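Local coordinates for protein nitrilotriacetate monooxygenase (Burkholderia pseudomallei, PDB 3SDO) that probably acts as a flavin-dependent monooxygenase of the NtaA/SnaA/DszA family, using FMN in the incorporation or reduction of molecular oxygen, at residues 267-276 and 390-399; 376-387 and 412-421. All coordinates share one frame; numbering follows the deposited sequence.

Contact 1: residues 267-276 and 390-399; sequences VKVFPGIGPI and AADGFMLGLP
Met395 and Gly272 pair as parallel neighbours where strands 268-273 and 393-396 lie side by side in the sheet of a TIM-barrel-type fold, the fold of the luciferase-like monooxygenases. Their short axes diverge by 39°. Pro271 has no N-H, yet its carbonyl serves the neighbour: Met395 N reaches Pro271 O at 3.0 Å, coming from above the carbonyl plane, 44° out of it. The next rungs come closer to the carbonyl planes, Ile273 N donating to Met395 O and Gly397 N to Ile273 O, the latter nearly straight. On the other side of the strand, Phe270 and Gly272 bond through their backbones to Val236 and Ser238, so strand 268-273 is bonded on both sides, to strand 235-238 and to strand 393-396.

Before the ladder, the Asp392 carboxylate accepts a backbone bond. Its CG stands anti to the carbonyl carbon, which brings OD2 to Val269 N at 3.0 Å, on the anti side and somewhat out of the carboxylate plane, while Asp392 N returns a bond to Val269 O at 2.8 Å. The carboxylate is held from helix 243-259 as well, OD2 by a salt bridge to Lys254 and OD1 by Tyr250 OH; such company would probably favour its charged form.

Phe270 and Ile273 pack on Gly393 and Phe394. Phe270 CD1 lies 3.4 Å from Gly393 CA, which has no side chain to obstruct the ring. Ile273 CG1 stands between backbone N and carbonyl carbon (chi1 57°), and its CD1 ends 3.6 Å from Phe394 CD1.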
loop_
_atom_site.group_PDB
_atom_site.type_symbol
_atom_site.label_atom_id
_atom_site.label_comp_id
_atom_site.label_asym_id
_atom_site.label_seq_id
_atom_site.Cartn_x
_atom_site.Cartn_y
_atom_site.Cartn_z
ATOM N N VAL A 267 6.627 -25.959 1.839
ATOM C CA VAL A 267 7.161 -24.851 2.632
ATOM C C VAL A 267 8.522 -24.565 2.083
ATOM O O VAL A 267 9.481 -25.289 2.374
ATOM C CB VAL A 267 7.279 -25.191 4.107
ATOM C CG1 VAL A 267 7.806 -23.938 4.893
ATOM C CG2 VAL A 267 5.933 -25.740 4.638
ATOM N N LYS A 268 8.604 -23.519 1.268
ATOM C CA LYS A 268 9.823 -23.208 0.543
ATOM C C LYS A 268 10.819 -22.447 1.431
ATOM O O LYS A 268 10.441 -21.508 2.147
ATOM C CB LYS A 268 9.494 -22.363 -0.693
ATOM C CG LYS A 268 8.414 -22.944 -1.610
ATOM C CD LYS A 268 8.815 -24.286 -2.223
ATOM C CE LYS A 268 7.812 -24.661 -3.286
ATOM N NZ LYS A 268 8.060 -25.944 -3.960
ATOM N N VAL A 269 12.087 -22.813 1.367
ATOM C CA VAL A 269 13.123 -22.120 2.142
ATOM C C VAL A 269 14.065 -21.376 1.200
ATOM O O VAL A 269 14.705 -21.994 0.341
ATOM C CB VAL A 269 13.896 -23.089 3.032
ATOM C CG1 VAL A 269 15.067 -22.394 3.708
ATOM C CG2 VAL A 269 12.962 -23.740 4.084
ATOM N N PHE A 270 14.148 -20.057 1.387
ATOM C CA PHE A 270 14.873 -19.139 0.504
ATOM C C PHE A 270 15.895 -18.291 1.282
ATOM O O PHE A 270 15.582 -17.195 1.751
ATOM C CB PHE A 270 13.863 -18.212 -0.192
ATOM C CG PHE A 270 12.876 -18.936 -1.099
ATOM C CD1 PHE A 270 13.215 -20.121 -1.766
ATOM C CD2 PHE A 270 11.623 -18.422 -1.305
ATOM C CE1 PHE A 270 12.294 -20.750 -2.619
ATOM C CE2 PHE A 270 10.726 -19.020 -2.165
ATOM C CZ PHE A 270 11.035 -20.170 -2.812
ATOM N N PRO A 271 17.121 -18.790 1.447
ATOM C CA PRO A 271 18.077 -17.934 2.139
ATOM C C PRO A 271 18.446 -16.739 1.289
ATOM O O PRO A 271 18.407 -16.824 0.067
ATOM C CB PRO A 271 19.296 -18.826 2.358
ATOM C CG PRO A 271 19.057 -20.049 1.646
ATOM C CD PRO A 271 17.698 -20.074 1.049
ATOM N N GLY A 272 18.766 -15.642 1.960
ATOM C CA GLY A 272 19.218 -14.417 1.341
ATOM C C GLY A 272 20.678 -14.460 0.989
ATOM O O GLY A 272 21.496 -14.926 1.788
ATOM N N ILE A 273 20.999 -14.019 -0.225
ATOM C CA ILE A 273 22.362 -13.975 -0.694
ATOM C C ILE A 273 22.510 -12.728 -1.528
ATOM O O ILE A 273 21.504 -12.202 -2.053
ATOM C CB ILE A 273 22.760 -15.209 -1.549
ATOM C CG1 ILE A 273 21.839 -15.375 -2.766
ATOM C CG2 ILE A 273 22.704 -16.459 -0.704
ATOM C CD1 ILE A 273 22.332 -16.438 -3.785
ATOM N N GLY A 274 23.753 -12.258 -1.613
ATOM C CA GLY A 274 24.121 -11.051 -2.345
ATOM C C GLY A 274 25.343 -11.261 -3.217
ATOM O O GLY A 274 26.415 -10.742 -2.923
ATOM N N PRO A 275 25.192 -12.018 -4.302
ATOM C CA PRO A 275 26.337 -12.361 -5.146
ATOM C C PRO A 275 26.918 -11.190 -5.940
ATOM O O PRO A 275 26.183 -10.322 -6.386
ATOM C CB PRO A 275 25.750 -13.397 -6.109
ATOM C CG PRO A 275 24.280 -13.067 -6.135
ATOM C CD PRO A 275 23.968 -12.708 -4.751
ATOM N N ILE A 276 28.229 -11.220 -6.148
ATOM C CA ILE A 276 28.928 -10.243 -6.957
ATOM C C ILE A 276 29.766 -10.989 -7.982
ATOM O O ILE A 276 30.646 -11.783 -7.616
ATOM C CB ILE A 276 29.857 -9.375 -6.079
ATOM C CG1 ILE A 276 29.058 -8.699 -4.957
ATOM C CG2 ILE A 276 30.620 -8.344 -6.935
ATOM C CD1 ILE A 276 29.924 -7.800 -4.033
ATOM N N ALA A 390 20.288 -26.723 1.767
ATOM C CA ALA A 390 20.277 -25.433 2.465
ATOM C C ALA A 390 19.279 -24.462 1.847
ATOM O O ALA A 390 19.008 -23.409 2.430
ATOM C CB ALA A 390 21.651 -24.804 2.463
ATOM N N ALA A 391 18.733 -24.805 0.684
ATOM C CA ALA A 391 17.880 -23.862 -0.055
ATOM C C ALA A 391 16.990 -24.590 -1.066
ATOM O O ALA A 391 17.387 -25.601 -1.611
ATOM C CB ALA A 391 18.749 -22.829 -0.752
ATOM N N ASP A 392 15.772 -24.090 -1.255
ATOM C CA ASP A 392 14.886 -24.469 -2.365
ATOM C C ASP A 392 14.924 -23.392 -3.453
ATOM O O ASP A 392 14.348 -23.536 -4.537
ATOM C CB ASP A 392 13.437 -24.594 -1.886
ATOM C CG ASP A 392 13.248 -25.706 -0.869
ATOM O OD1 ASP A 392 13.853 -26.763 -1.065
ATOM O OD2 ASP A 392 12.501 -25.510 0.130
ATOM N N GLY A 393 15.560 -22.283 -3.112
ATOM C CA GLY A 393 15.608 -21.090 -3.929
ATOM C C GLY A 393 16.339 -20.036 -3.133
ATOM O O GLY A 393 16.805 -20.324 -2.023
ATOM N N PHE A 394 16.467 -18.832 -3.692
ATOM C CA PHE A 394 17.186 -17.763 -3.020
ATOM C C PHE A 394 16.452 -16.431 -3.066
ATOM O O PHE A 394 15.805 -16.107 -4.049
ATOM C CB PHE A 394 18.560 -17.569 -3.644
ATOM C CG PHE A 394 19.429 -18.772 -3.550
ATOM C CD1 PHE A 394 20.156 -19.015 -2.409
ATOM C CD2 PHE A 394 19.511 -19.671 -4.607
ATOM C CE1 PHE A 394 20.964 -20.164 -2.306
ATOM C CE2 PHE A 394 20.296 -20.806 -4.507
ATOM C CZ PHE A 394 21.040 -21.035 -3.348
ATOM N N MET A 395 16.582 -15.668 -1.994
ATOM C CA MET A 395 16.162 -14.268 -1.962
ATOM C C MET A 395 17.373 -13.402 -2.308
ATOM O O MET A 395 18.312 -13.308 -1.515
ATOM C CB MET A 395 15.640 -13.929 -0.565
ATOM C CG MET A 395 15.004 -12.558 -0.419
ATOM S SD MET A 395 13.294 -12.481 -1.017
ATOM C CE MET A 395 12.388 -13.482 0.211
ATOM N N LEU A 396 17.349 -12.760 -3.468
ATOM C CA LEU A 396 18.468 -11.928 -3.910
ATOM C C LEU A 396 18.396 -10.578 -3.227
ATOM O O LEU A 396 17.426 -9.845 -3.403
ATOM C CB LEU A 396 18.444 -11.757 -5.422
ATOM C CG LEU A 396 18.498 -13.070 -6.188
ATOM C CD1 LEU A 396 17.937 -12.874 -7.599
ATOM C CD2 LEU A 396 19.944 -13.598 -6.218
ATOM N N GLY A 397 19.422 -10.285 -2.427
ATOM C CA GLY A 397 19.573 -9.002 -1.752
ATOM C C GLY A 397 20.849 -8.372 -2.246
ATOM O O GLY A 397 21.880 -8.464 -1.582
ATOM N N LEU A 398 20.793 -7.746 -3.422
ATOM C CA LEU A 398 22.016 -7.306 -4.083
ATOM C C LEU A 398 22.523 -6.010 -3.451
ATOM O O LEU A 398 21.740 -5.110 -3.160
ATOM C CB LEU A 398 21.819 -7.157 -5.588
ATOM C CG LEU A 398 21.557 -8.525 -6.230
ATOM C CD1 LEU A 398 20.584 -8.427 -7.382
ATOM C CD2 LEU A 398 22.893 -9.205 -6.617
ATOM N N PRO A 399 23.846 -5.918 -3.222
ATOM C CA PRO A 399 24.386 -4.742 -2.559
ATOM C C PRO A 399 23.954 -3.416 -3.237
ATOM O O PRO A 399 23.611 -2.452 -2.559
ATOM C CB PRO A 399 25.913 -4.963 -2.649
ATOM C CG PRO A 399 26.078 -6.391 -2.687
ATOM C CD PRO A 399 24.894 -6.916 -3.491
#

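Contact 2: residues 376-387 and 412-421; sequences EAVASEMIRWVD and VLPVLSARGY. With EDO (1,2-ethanediol), chain D.
Arg419 runs along residues 376-387 just after helix 412-418, which crosses that helix at -59° with 9.1 Å between the short axes. From CB, CG leaves beside the backbone N, and CG and CD then lie along a bound 1,2-ethanediol, probably a remnant of the crystallisation solution, with CD 3.5 Å from the diol O2. The bend at chi3 (70°) turns the guanidinium onto the helix, where Ile383 CD1 covers one face and lies 3.5 Å from NE. At the tip, NH2 and NH1 both donate to Ser380 OG in the guanidinium plane, NH2 at 2.8 Å. These two bonds orient the group; NH1 adds a salt bridge to Glu376 OE1 at 3.0 Å and a weak bond to Glu376 O.

The same Ile383 also lies over the Tyr421 ring, with CG1 3.6 Å from the centroid, a CH-pi contact. Tyr421 OH then donates to the syn lone pair of Asp387 OD1 at 2.7 Å. Gly420, of positive phi, ends the helix in a Schellman motif that leads into Tyr421.

Beneath this polar rim, Ala379 CB meets Val415 CG1 and Leu416 CD2, while Met382 and Val378 reach inward to strand 268-277, placing the helix pair over the outside of the barrel sheet.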
loop_
_atom_site.group_PDB
_atom_site.type_symbol
_atom_site.label_atom_id
_atom_site.label_comp_id
_atom_site.label_asym_id
_atom_site.label_seq_id
_atom_site.Cartn_x
_atom_site.Cartn_y
_atom_site.Cartn_z
ATOM N N GLU A 376 30.274 -18.987 -13.424
ATOM C CA GLU A 376 30.268 -20.439 -13.212
ATOM C C GLU A 376 30.502 -20.764 -11.744
ATOM O O GLU A 376 29.796 -21.600 -11.180
ATOM C CB GLU A 376 31.334 -21.152 -14.059
ATOM C CG GLU A 376 31.074 -21.225 -15.541
ATOM C CD GLU A 376 29.991 -22.197 -15.956
ATOM O OE1 GLU A 376 29.419 -22.933 -15.109
ATOM O OE2 GLU A 376 29.704 -22.192 -17.170
ATOM N N ALA A 377 31.487 -20.111 -11.117
ATOM C CA ALA A 377 31.799 -20.410 -9.707
ATOM C C ALA A 377 30.638 -20.055 -8.801
ATOM O O ALA A 377 30.299 -20.816 -7.900
ATOM C CB ALA A 377 33.087 -19.690 -9.237
ATOM N N VAL A 378 30.022 -18.896 -9.041
ATOM C CA VAL A 378 28.898 -18.449 -8.227
ATOM C C VAL A 378 27.677 -19.364 -8.425
ATOM O O VAL A 378 26.971 -19.699 -7.467
ATOM C CB VAL A 378 28.553 -16.946 -8.543
ATOM C CG1 VAL A 378 27.181 -16.556 -7.982
ATOM C CG2 VAL A 378 29.669 -16.029 -7.997
ATOM N N ALA A 379 27.430 -19.772 -9.671
ATOM C CA ALA A 379 26.363 -20.745 -9.962
ATOM C C ALA A 379 26.615 -22.087 -9.259
ATOM O O ALA A 379 25.681 -22.678 -8.704
ATOM C CB ALA A 379 26.185 -20.957 -11.482
ATOM N N SER A 380 27.869 -22.548 -9.282
ATOM C CA SER A 380 28.252 -23.784 -8.628
ATOM C C SER A 380 27.932 -23.756 -7.118
ATOM O O SER A 380 27.491 -24.756 -6.573
ATOM C CB SER A 380 29.732 -24.113 -8.854
ATOM O OG SER A 380 29.964 -24.561 -10.189
ATOM N N GLU A 381 28.150 -22.613 -6.470
ATOM C CA GLU A 381 27.877 -22.475 -5.030
ATOM C C GLU A 381 26.367 -22.478 -4.762
ATOM O O GLU A 381 25.904 -23.116 -3.817
ATOM C CB GLU A 381 28.526 -21.194 -4.498
ATOM C CG GLU A 381 28.333 -20.946 -3.017
ATOM C CD GLU A 381 29.072 -21.928 -2.111
ATOM O OE1 GLU A 381 29.806 -22.813 -2.607
ATOM O OE2 GLU A 381 28.915 -21.798 -0.877
ATOM N N MET A 382 25.599 -21.794 -5.596
ATOM C CA MET A 382 24.132 -21.850 -5.492
ATOM C C MET A 382 23.634 -23.269 -5.663
ATOM O O MET A 382 22.749 -23.713 -4.918
ATOM C CB MET A 382 23.440 -20.936 -6.518
ATOM C CG MET A 382 23.724 -19.448 -6.277
ATOM S SD MET A 382 23.050 -18.357 -7.563
ATOM C CE MET A 382 23.883 -16.851 -7.049
ATOM N N ILE A 383 24.180 -23.969 -6.657
ATOM C CA ILE A 383 23.823 -25.369 -6.901
ATOM C C ILE A 383 24.174 -26.206 -5.689
ATOM O O ILE A 383 23.401 -27.059 -5.273
ATOM C CB ILE A 383 24.505 -25.918 -8.158
ATOM C CG1 ILE A 383 23.809 -25.350 -9.410
ATOM C CG2 ILE A 383 24.553 -27.488 -8.127
ATOM C CD1 ILE A 383 24.625 -25.441 -10.736
ATOM N N ARG A 384 25.329 -25.939 -5.094
ATOM C CA ARG A 384 25.744 -26.660 -3.896
ATOM C C ARG A 384 24.730 -26.484 -2.757
ATOM O O ARG A 384 24.336 -27.474 -2.110
ATOM C CB ARG A 384 27.131 -26.202 -3.437
ATOM C CG ARG A 384 27.603 -26.882 -2.160
ATOM C CD ARG A 384 29.046 -26.568 -1.835
ATOM N NE ARG A 384 29.146 -25.347 -1.056
ATOM C CZ ARG A 384 29.182 -25.273 0.272
ATOM N NH1 ARG A 384 29.104 -26.368 1.018
ATOM N NH2 ARG A 384 29.289 -24.075 0.862
ATOM N N TRP A 385 24.305 -25.240 -2.515
ATOM C CA TRP A 385 23.334 -24.968 -1.440
ATOM C C TRP A 385 22.026 -25.731 -1.661
ATOM O O TRP A 385 21.438 -26.251 -0.719
ATOM C CB TRP A 385 23.030 -23.463 -1.323
ATOM C CG TRP A 385 24.091 -22.688 -0.590
ATOM C CD1 TRP A 385 25.432 -22.736 -0.814
ATOM C CD2 TRP A 385 23.897 -21.759 0.479
ATOM N NE1 TRP A 385 26.093 -21.907 0.046
ATOM C CE2 TRP A 385 25.176 -21.293 0.862
ATOM C CE3 TRP A 385 22.770 -21.261 1.147
ATOM C CZ2 TRP A 385 25.360 -20.353 1.876
ATOM C CZ3 TRP A 385 22.957 -20.331 2.170
ATOM C CH2 TRP A 385 24.247 -19.881 2.515
ATOM N N VAL A 386 21.596 -25.815 -2.906
ATOM C CA VAL A 386 20.345 -26.518 -3.257
ATOM C C VAL A 386 20.534 -28.047 -3.212
ATOM O O VAL A 386 19.738 -28.745 -2.583
ATOM C CB VAL A 386 19.799 -26.033 -4.614
ATOM C CG1 VAL A 386 18.605 -26.886 -5.082
ATOM C CG2 VAL A 386 19.365 -24.569 -4.481
ATOM N N ASP A 387 21.610 -28.553 -3.809
ATOM C CA ASP A 387 21.912 -29.995 -3.765
ATOM C C ASP A 387 21.989 -30.525 -2.340
ATOM O O ASP A 387 21.546 -31.639 -2.069
ATOM C CB ASP A 387 23.272 -30.306 -4.395
ATOM C CG ASP A 387 23.242 -30.347 -5.903
ATOM O OD1 ASP A 387 22.162 -30.263 -6.528
ATOM O OD2 ASP A 387 24.348 -30.481 -6.447
ATOM N N VAL A 412 24.561 -14.778 -14.462
ATOM C CA VAL A 412 24.385 -15.960 -13.637
ATOM C C VAL A 412 23.230 -16.855 -14.094
ATOM O O VAL A 412 23.413 -18.079 -14.255
ATOM C CB VAL A 412 24.253 -15.615 -12.148
ATOM C CG1 VAL A 412 24.119 -16.879 -11.360
ATOM C CG2 VAL A 412 25.488 -14.817 -11.683
ATOM N N LEU A 413 22.054 -16.269 -14.335
ATOM C CA LEU A 413 20.897 -17.091 -14.682
ATOM C C LEU A 413 21.114 -17.965 -15.923
ATOM O O LEU A 413 20.708 -19.113 -15.921
ATOM C CB LEU A 413 19.612 -16.246 -14.787
ATOM C CG LEU A 413 19.088 -15.662 -13.456
ATOM C CD1 LEU A 413 17.779 -14.833 -13.643
ATOM C CD2 LEU A 413 18.867 -16.768 -12.411
ATOM N N PRO A 414 21.747 -17.435 -16.995
ATOM C CA PRO A 414 21.991 -18.265 -18.178
ATOM C C PRO A 414 22.921 -19.457 -17.931
ATOM O O PRO A 414 22.747 -20.491 -18.548
ATOM C CB PRO A 414 22.621 -17.274 -19.164
ATOM C CG PRO A 414 22.063 -15.973 -18.736
ATOM C CD PRO A 414 22.103 -16.035 -17.260
ATOM N N VAL A 415 23.900 -19.310 -17.044
ATOM C CA VAL A 415 24.738 -20.430 -16.612
ATOM C C VAL A 415 23.908 -21.457 -15.848
ATOM O O VAL A 415 23.987 -22.651 -16.117
ATOM C CB VAL A 415 25.915 -19.957 -15.717
ATOM C CG1 VAL A 415 26.660 -21.169 -15.096
ATOM C CG2 VAL A 415 26.855 -19.050 -16.517
ATOM N N LEU A 416 23.073 -21.005 -14.925
ATOM C CA LEU A 416 22.195 -21.949 -14.216
ATOM C C LEU A 416 21.260 -22.693 -15.168
ATOM O O LEU A 416 21.081 -23.919 -15.038
ATOM C CB LEU A 416 21.400 -21.261 -13.114
ATOM C CG LEU A 416 22.131 -20.834 -11.850
ATOM C CD1 LEU A 416 21.182 -20.005 -10.963
ATOM C CD2 LEU A 416 22.658 -22.058 -11.101
ATOM N N SER A 417 20.678 -21.969 -16.128
ATOM C CA SER A 417 19.804 -22.570 -17.130
ATOM C C SER A 417 20.555 -23.636 -17.949
ATOM O O SER A 417 20.050 -24.742 -18.150
ATOM C CB SER A 417 19.189 -21.517 -18.092
ATOM O OG SER A 417 18.365 -20.591 -17.410
ATOM N N ALA A 418 21.760 -23.309 -18.389
ATOM C CA ALA A 418 22.570 -24.255 -19.155
ATOM C C ALA A 418 22.874 -25.548 -18.387
ATOM O O ALA A 418 23.016 -26.613 -19.008
ATOM C CB ALA A 418 23.857 -23.585 -19.621
ATOM N N ARG A 419 22.948 -25.459 -17.054
ATOM C CA ARG A 419 23.231 -26.610 -16.201
ATOM C C ARG A 419 21.980 -27.317 -15.665
ATOM O O ARG A 419 22.102 -28.276 -14.885
ATOM C CB ARG A 419 24.149 -26.184 -15.040
ATOM C CG ARG A 419 25.448 -25.585 -15.554
ATOM C CD ARG A 419 26.250 -24.798 -14.501
ATOM N NE ARG A 419 26.820 -25.661 -13.483
ATOM C CZ ARG A 419 27.716 -25.272 -12.577
ATOM N NH1 ARG A 419 28.224 -24.022 -12.579
ATOM N NH2 ARG A 419 28.140 -26.151 -11.681
ATOM N N GLY A 420 20.792 -26.880 -16.098
ATOM C CA GLY A 420 19.529 -27.545 -15.698
ATOM C C GLY A 420 18.992 -27.155 -14.343
ATOM O O GLY A 420 18.144 -27.859 -13.748
ATOM N N TYR A 421 19.460 -26.008 -13.849
ATOM C CA TYR A 421 19.072 -25.517 -12.543
ATOM C C TYR A 421 18.260 -24.197 -12.569
ATOM O O TYR A 421 18.100 -23.558 -11.533
ATOM C CB TYR A 421 20.322 -25.368 -11.671
ATOM C CG TYR A 421 20.830 -26.652 -11.038
ATOM C CD1 TYR A 421 20.373 -27.056 -9.801
ATOM C CD2 TYR A 421 21.801 -27.425 -11.651
ATOM C CE1 TYR A 421 20.849 -28.225 -9.201
ATOM C CE2 TYR A 421 22.291 -28.590 -11.052
ATOM C CZ TYR A 421 21.802 -28.975 -9.821
ATOM O OH TYR A 421 22.261 -30.110 -9.203
HETATM C C1 EDO D . 27.607 -24.683 -18.557
HETATM O O1 EDO D . 27.778 -23.308 -18.129
HETATM C C2 EDO D . 28.656 -25.654 -18.024
HETATM O O2 EDO D . 28.904 -25.515 -16.614
#

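The two contacts interleave along the chain: strand 268-277 comes first, then helix 375-387, strand 393-396 and helix 401-418. Contact 1 thus joins two sheet strands, and contact 2 joins the helices that precede and follow the second of them, a helix-strand-helix succession as expected of a TIM barrel. Their centres are 13 Å apart. Ile273 CD1 packs on Met382 CE at 3.6 Å, Phe394 CZ lies against Met382 O, and Ala390 N probably hydrogen-bonds to Trp385 O in the short loop between helix 375-387 and strand 393-396. Contact 1 belongs to the barrel's sheet and contact 2 to the helices covering it, so contact 2 packs on the outside of contact 1, away from the predicted FMN site.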